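Long-range contacts in arabinan endo-1,5-alpha-l-arabinosidase A (Cellvibrio cellulosa, PDB 1GYH), which cleaves the alpha-1,5-arabinofuranosyl bonds of linear arabinan, releasing almost exclusively arabinotriose, as part of plant cell-wall degradation: residues F22-G27 with W65-Y70; I28-S33 with D43-T48. All coordinates share one frame; numbering follows the deposited sequence.

Contact 1: residues F22-G27 with W65-Y70; sequences FSTGPG and WAPDIY
One face of the Phe-22 ring carries Ile-69: its CB stands 4.2 Å from the ring centroid, 24° off the normal and displaced toward the rim, a CH-pi contact. The two side chains cross at about a right angle. CG1 of Ile-69, anti to the backbone N (chi1 -175°), lies along the CE1-CZ side of the ring, and the methyl CD1 beyond it meets Phe-22 CZ at 3.7 Å, while CG2 lies near CE1 and CD1 of the phenylalanine. Thr-24 CG2 approaches the Trp-65 indole obliquely, near Trp-65 CD1, and these two side chains run side by side; the indole also meets the ring of Phe-85. Pro-67 sets CG against the root of the phenylalanine, 3.9 Å from Phe-22 CB, and its CD beside the backbone N of Thr-24.

Polar pairing is concentrated at Thr-24. Its OG1, anti to the carbonyl carbon, accepts the N-H of Ala-66 at 2.8 Å in an almost straight line, 175° at the hydrogen. The same hydroxyl is hydrogen-bonded to OD2 of Asp-9, the likely proton acceptor, which is consistent with a second-shell role in positioning that carboxylate. A buried apolar seam thus passes into a polar end at the catalytic centre, where neighbouring sheets of the five-bladed beta-propeller of family 43 glycosidases converge.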
loop_
_atom_site.group_PDB
_atom_site.type_symbol
_atom_site.label_atom_id
_atom_site.label_comp_id
_atom_site.label_asym_id
_atom_site.label_seq_id
_atom_site.Cartn_x
_atom_site.Cartn_y
_atom_site.Cartn_z
ATOM N N PHE A 22 -5.249 -5.562 -7.337
ATOM C CA PHE A 22 -5.797 -5.889 -6.020
ATOM C C PHE A 22 -6.199 -4.597 -5.335
ATOM O O PHE A 22 -5.435 -3.634 -5.276
ATOM C CB PHE A 22 -4.796 -6.644 -5.136
ATOM C CG PHE A 22 -4.235 -7.883 -5.750
ATOM C CD1 PHE A 22 -3.315 -7.812 -6.815
ATOM C CD2 PHE A 22 -4.628 -9.140 -5.297
ATOM C CE1 PHE A 22 -2.782 -8.972 -7.365
ATOM C CE2 PHE A 22 -4.126 -10.318 -5.894
ATOM C CZ PHE A 22 -3.197 -10.229 -6.930
ATOM N N SER A 23 -7.403 -4.599 -4.745
ATOM C CA SER A 23 -7.963 -3.422 -4.093
ATOM C C SER A 23 -8.544 -3.779 -2.710
ATOM O O SER A 23 -9.019 -4.909 -2.470
ATOM C CB SER A 23 -9.068 -2.825 -4.981
ATOM O OG SER A 23 -9.767 -1.739 -4.344
ATOM N N THR A 24 -8.489 -2.806 -1.812
ATOM C CA THR A 24 -9.368 -2.794 -0.636
ATOM C C THR A 24 -10.796 -3.148 -1.051
ATOM O O THR A 24 -11.289 -2.695 -2.077
ATOM C CB THR A 24 -9.321 -1.395 0.001
ATOM O OG1 THR A 24 -8.036 -1.209 0.630
ATOM C CG2 THR A 24 -10.400 -1.232 1.145
ATOM N N GLY A 25 -11.451 -3.994 -0.268
ATOM C CA GLY A 25 -12.814 -4.421 -0.559
ATOM C C GLY A 25 -13.142 -5.780 0.073
ATOM O O GLY A 25 -12.284 -6.396 0.713
ATOM N N PRO A 26 -14.360 -6.270 -0.107
ATOM C CA PRO A 26 -14.777 -7.544 0.522
ATOM C C PRO A 26 -13.857 -8.708 0.161
ATOM O O PRO A 26 -13.777 -9.042 -1.012
ATOM C CB PRO A 26 -16.186 -7.752 -0.036
ATOM C CG PRO A 26 -16.653 -6.359 -0.317
ATOM C CD PRO A 26 -15.446 -5.679 -0.904
ATOM N N GLY A 27 -13.130 -9.273 1.123
ATOM C CA GLY A 27 -12.256 -10.418 0.836
ATOM C C GLY A 27 -10.985 -10.098 0.001
ATOM O O GLY A 27 -10.250 -11.012 -0.315
ATOM N N TRP A 65 -8.424 -4.445 3.992
ATOM C CA TRP A 65 -7.823 -3.182 3.555
ATOM C C TRP A 65 -6.368 -3.350 3.081
ATOM O O TRP A 65 -5.618 -4.158 3.639
ATOM C CB TRP A 65 -7.743 -2.149 4.660
ATOM C CG TRP A 65 -9.027 -1.729 5.436
ATOM C CD1 TRP A 65 -10.314 -2.083 5.216
ATOM C CD2 TRP A 65 -9.028 -0.867 6.568
ATOM N NE1 TRP A 65 -11.127 -1.493 6.159
ATOM C CE2 TRP A 65 -10.347 -0.726 6.996
ATOM C CE3 TRP A 65 -8.023 -0.194 7.262
ATOM C CZ2 TRP A 65 -10.704 0.071 8.106
ATOM C CZ3 TRP A 65 -8.378 0.627 8.382
ATOM C CH2 TRP A 65 -9.708 0.730 8.782
ATOM N N ALA A 66 -6.010 -2.523 2.096
ATOM C CA ALA A 66 -4.602 -2.175 1.755
ATOM C C ALA A 66 -3.711 -3.389 1.470
ATOM O O ALA A 66 -2.713 -3.648 2.140
ATOM C CB ALA A 66 -4.018 -1.261 2.869
ATOM N N PRO A 67 -4.053 -4.137 0.433
ATOM C CA PRO A 67 -3.315 -5.340 0.129
ATOM C C PRO A 67 -1.879 -4.998 -0.397
ATOM O O PRO A 67 -1.622 -3.874 -0.885
ATOM C CB PRO A 67 -4.146 -5.980 -0.985
ATOM C CG PRO A 67 -4.845 -4.854 -1.664
ATOM C CD PRO A 67 -5.114 -3.862 -0.556
ATOM N N ASP A 68 -0.965 -5.939 -0.227
ATOM C CA ASP A 68 0.274 -5.946 -1.027
ATOM C C ASP A 68 0.449 -7.290 -1.693
ATOM O O ASP A 68 0.195 -8.363 -1.065
ATOM C CB ASP A 68 1.529 -5.577 -0.192
ATOM C CG ASP A 68 2.689 -5.080 -1.080
ATOM O OD1 ASP A 68 2.457 -4.269 -2.003
ATOM O OD2 ASP A 68 3.860 -5.422 -0.916
ATOM N N ILE A 69 0.858 -7.259 -2.971
ATOM C CA ILE A 69 1.136 -8.512 -3.696
ATOM C C ILE A 69 2.650 -8.640 -3.929
ATOM O O ILE A 69 3.309 -7.651 -4.317
ATOM C CB ILE A 69 0.266 -8.606 -4.995
ATOM C CG1 ILE A 69 0.444 -9.951 -5.693
ATOM C CG2 ILE A 69 0.594 -7.487 -5.997
ATOM C CD1 ILE A 69 -0.206 -11.140 -4.932
ATOM N N TYR A 70 3.194 -9.837 -3.651
ATOM C CA TYR A 70 4.624 -10.096 -3.738
ATOM C C TYR A 70 4.883 -11.493 -4.258
ATOM O O TYR A 70 4.359 -12.466 -3.713
ATOM C CB TYR A 70 5.276 -9.935 -2.369
ATOM C CG TYR A 70 6.806 -9.969 -2.376
ATOM C CD1 TYR A 70 7.555 -8.883 -2.864
ATOM C CD2 TYR A 70 7.496 -11.071 -1.871
ATOM C CE1 TYR A 70 8.958 -8.923 -2.884
ATOM C CE2 TYR A 70 8.881 -11.108 -1.863
ATOM C CZ TYR A 70 9.618 -10.030 -2.372
ATOM O OH TYR A 70 11.032 -10.094 -2.389
#

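Contact 2: residues I28-S33 with D43-T48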
loop_
_atom_site.group_PDB
_atom_site.type_symbol
_atom_site.label_atom_id
_atom_site.label_comp_id
_atom_site.label_asym_id
_atom_site.label_seq_id
_atom_site.Cartn_x
_atom_site.Cartn_y
_atom_site.Cartn_z
ATOM N N ILE A 28 -10.709 -8.816 -0.229
ATOM C CA ILE A 28 -9.751 -8.261 -1.222
ATOM C C ILE A 28 -10.255 -8.533 -2.651
ATOM O O ILE A 28 -10.421 -9.669 -3.047
ATOM C CB ILE A 28 -8.334 -8.752 -1.051
ATOM C CG1 ILE A 28 -7.697 -8.309 0.266
ATOM C CG2 ILE A 28 -7.433 -8.238 -2.228
ATOM C CD1 ILE A 28 -7.511 -6.823 0.493
ATOM N N THR A 29 -10.545 -7.468 -3.389
ATOM C CA THR A 29 -11.090 -7.558 -4.743
ATOM C C THR A 29 -9.921 -7.688 -5.740
ATOM O O THR A 29 -8.957 -6.942 -5.644
ATOM C CB THR A 29 -11.894 -6.300 -5.085
ATOM O OG1 THR A 29 -12.870 -5.983 -4.069
ATOM C CG2 THR A 29 -12.710 -6.534 -6.350
ATOM N N ILE A 30 -10.031 -8.652 -6.652
ATOM C CA ILE A 30 -9.016 -8.934 -7.683
ATOM C C ILE A 30 -9.587 -8.752 -9.103
ATOM O O ILE A 30 -10.629 -9.304 -9.420
ATOM C CB ILE A 30 -8.448 -10.339 -7.561
ATOM C CG1 ILE A 30 -8.094 -10.691 -6.109
ATOM C CG2 ILE A 30 -7.176 -10.481 -8.532
ATOM C CD1 ILE A 30 -7.650 -12.229 -5.888
ATOM N N TYR A 31 -8.872 -7.960 -9.932
ATOM C CA TYR A 31 -9.141 -7.808 -11.352
ATOM C C TYR A 31 -7.969 -8.289 -12.213
ATOM O O TYR A 31 -6.834 -8.346 -11.742
ATOM C CB TYR A 31 -9.375 -6.360 -11.708
ATOM C CG TYR A 31 -10.441 -5.678 -10.915
ATOM C CD1 TYR A 31 -10.137 -5.092 -9.697
ATOM C CD2 TYR A 31 -11.761 -5.623 -11.383
ATOM C CE1 TYR A 31 -11.102 -4.415 -8.958
ATOM C CE2 TYR A 31 -12.758 -4.942 -10.644
ATOM C CZ TYR A 31 -12.427 -4.376 -9.432
ATOM O OH TYR A 31 -13.388 -3.716 -8.683
ATOM N N SER A 32 -8.270 -8.564 -13.484
ATOM C CA SER A 32 -7.270 -9.004 -14.489
ATOM C C SER A 32 -7.359 -8.241 -15.799
ATOM O O SER A 32 -8.398 -7.712 -16.172
ATOM C CB SER A 32 -7.343 -10.507 -14.770
ATOM O OG SER A 32 -8.542 -10.862 -15.429
ATOM N N SER A 33 -6.260 -8.196 -16.534
ATOM C CA SER A 33 -6.224 -7.408 -17.747
ATOM C C SER A 33 -5.059 -7.823 -18.661
ATOM O O SER A 33 -3.985 -8.191 -18.178
ATOM C CB SER A 33 -6.105 -5.919 -17.395
ATOM O OG SER A 33 -5.916 -5.130 -18.551
ATOM N N ASP A 43 -11.804 -12.299 -9.082
ATOM C CA ASP A 43 -12.183 -13.038 -7.862
ATOM C C ASP A 43 -12.131 -12.134 -6.614
ATOM O O ASP A 43 -11.799 -10.950 -6.699
ATOM C CB ASP A 43 -11.191 -14.218 -7.676
ATOM C CG ASP A 43 -11.673 -15.313 -6.776
ATOM O OD1 ASP A 43 -12.878 -15.466 -6.499
ATOM O OD2 ASP A 43 -10.866 -16.140 -6.329
ATOM N N ARG A 44 -12.478 -12.702 -5.457
ATOM C CA ARG A 44 -12.109 -12.150 -4.169
ATOM C C ARG A 44 -11.286 -13.182 -3.439
ATOM O O ARG A 44 -11.584 -14.371 -3.506
ATOM C CB ARG A 44 -13.354 -11.688 -3.381
ATOM C CG ARG A 44 -14.446 -12.748 -3.234
ATOM C CD ARG A 44 -15.741 -12.286 -2.542
ATOM N NE ARG A 44 -15.555 -12.087 -1.097
ATOM C CZ ARG A 44 -16.427 -11.475 -0.283
ATOM N NH1 ARG A 44 -17.581 -11.022 -0.733
ATOM N NH2 ARG A 44 -16.142 -11.341 1.001
ATOM N N ALA A 45 -10.215 -12.758 -2.776
ATOM C CA ALA A 45 -9.297 -13.721 -2.197
ATOM C C ALA A 45 -9.968 -14.616 -1.168
ATOM O O ALA A 45 -9.827 -15.844 -1.232
ATOM C CB ALA A 45 -8.092 -13.013 -1.597
ATOM N N PHE A 46 -10.666 -14.006 -0.211
ATOM C CA PHE A 46 -11.545 -14.744 0.742
ATOM C C PHE A 46 -12.990 -14.702 0.272
ATOM O O PHE A 46 -13.559 -13.619 0.072
ATOM C CB PHE A 46 -11.475 -14.127 2.145
ATOM C CG PHE A 46 -10.118 -14.255 2.809
ATOM C CD1 PHE A 46 -9.076 -13.369 2.481
ATOM C CD2 PHE A 46 -9.871 -15.269 3.726
ATOM C CE1 PHE A 46 -7.838 -13.455 3.121
ATOM C CE2 PHE A 46 -8.625 -15.396 4.350
ATOM C CZ PHE A 46 -7.597 -14.486 4.022
ATOM N N ALA A 47 -13.569 -15.864 0.067
ATOM C CA ALA A 47 -14.985 -15.999 -0.277
ATOM C C ALA A 47 -15.872 -15.375 0.816
ATOM O O ALA A 47 -16.916 -14.773 0.520
ATOM C CB ALA A 47 -15.330 -17.423 -0.459
ATOM N N THR A 48 -15.442 -15.500 2.064
ATOM C CA THR A 48 -16.112 -14.806 3.159
ATOM C C THR A 48 -15.101 -13.882 3.869
ATOM O O THR A 48 -14.912 -12.743 3.452
ATOM C CB THR A 48 -16.815 -15.815 4.121
ATOM O OG1 THR A 48 -15.892 -16.798 4.609
ATOM C CG2 THR A 48 -17.856 -16.631 3.408
#
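Three backbone hydrogen bonds tie residues 28-33 to 43-48, and they differ in quality. Ile-30 and Asp-43 form an antiparallel hydrogen-bonded pair: Ile-30 N donates to Asp-43 O at 2.9 Å, in the carbonyl plane, whereas the return bond from Asp-43 N to Ile-30 O is longer, 3.2 Å, with the donor 31° out of the plane of the Ile-30 carbonyl. One residue pair further, Thr-29 faces Arg-44 as a non-hydrogen-bonded pair. The carbonyl of Ile-28 then takes the N-H of Ala-45, with 3.1 Å between Ala-45 N and Ile-28 O, and the same oxygen has a CA-H...O contact beside it, from Arg-44 CA at 3.2 Å.

The guanidinium of Arg-44 bonds back to carbonyls that follow it in the chain. With the side chain bent at chi3 (-72°), Arg-44 NE gives a bond of 2.8 Å to Phe-46 O, nearly in the guanidinium plane; NH2 adds a weak one to Thr-48 O, and Ala-47 O lies over one face of the group. These bonds link the strand end to residues 46-48. Asp-43 OD2 is satisfied by the hydroxyl of Tyr-107.

Apolar packing is lighter: Ala-45 CB lies 4.3 Å from Ile-28 CB and 4.4 Å from Ile-30 CD1. The whole is the open end of the hairpin 29-33/38-44, flanked by strand 18-23, with Ile-28 and Ala-45 touching Leu-78 of strand 75-82.

Overall arrangement
Contact 2 is nested within the chain loop that contact 1 closes, and their centres lie about 8 Å apart. Strands 18-23 and 29-33 are sheet neighbours, so both contacts reach the same sheet, contact 1 passing from it to the next. A probable hydrogen bond of 3.0 Å joins Ser-23 N to Thr-29 O; a second of equal length links Gly-27 O with Phe-46 N. Strand 25-26 is the edge strand of the next sheet, paired with strand 63-72. The Thr-24 side chain is about 3 Å from that of Asp-9, the likely proton acceptor, against about 8 Å for Ile-28; Arg-44 is about 6 Å from Gly-62, a likely substrate-binding residue.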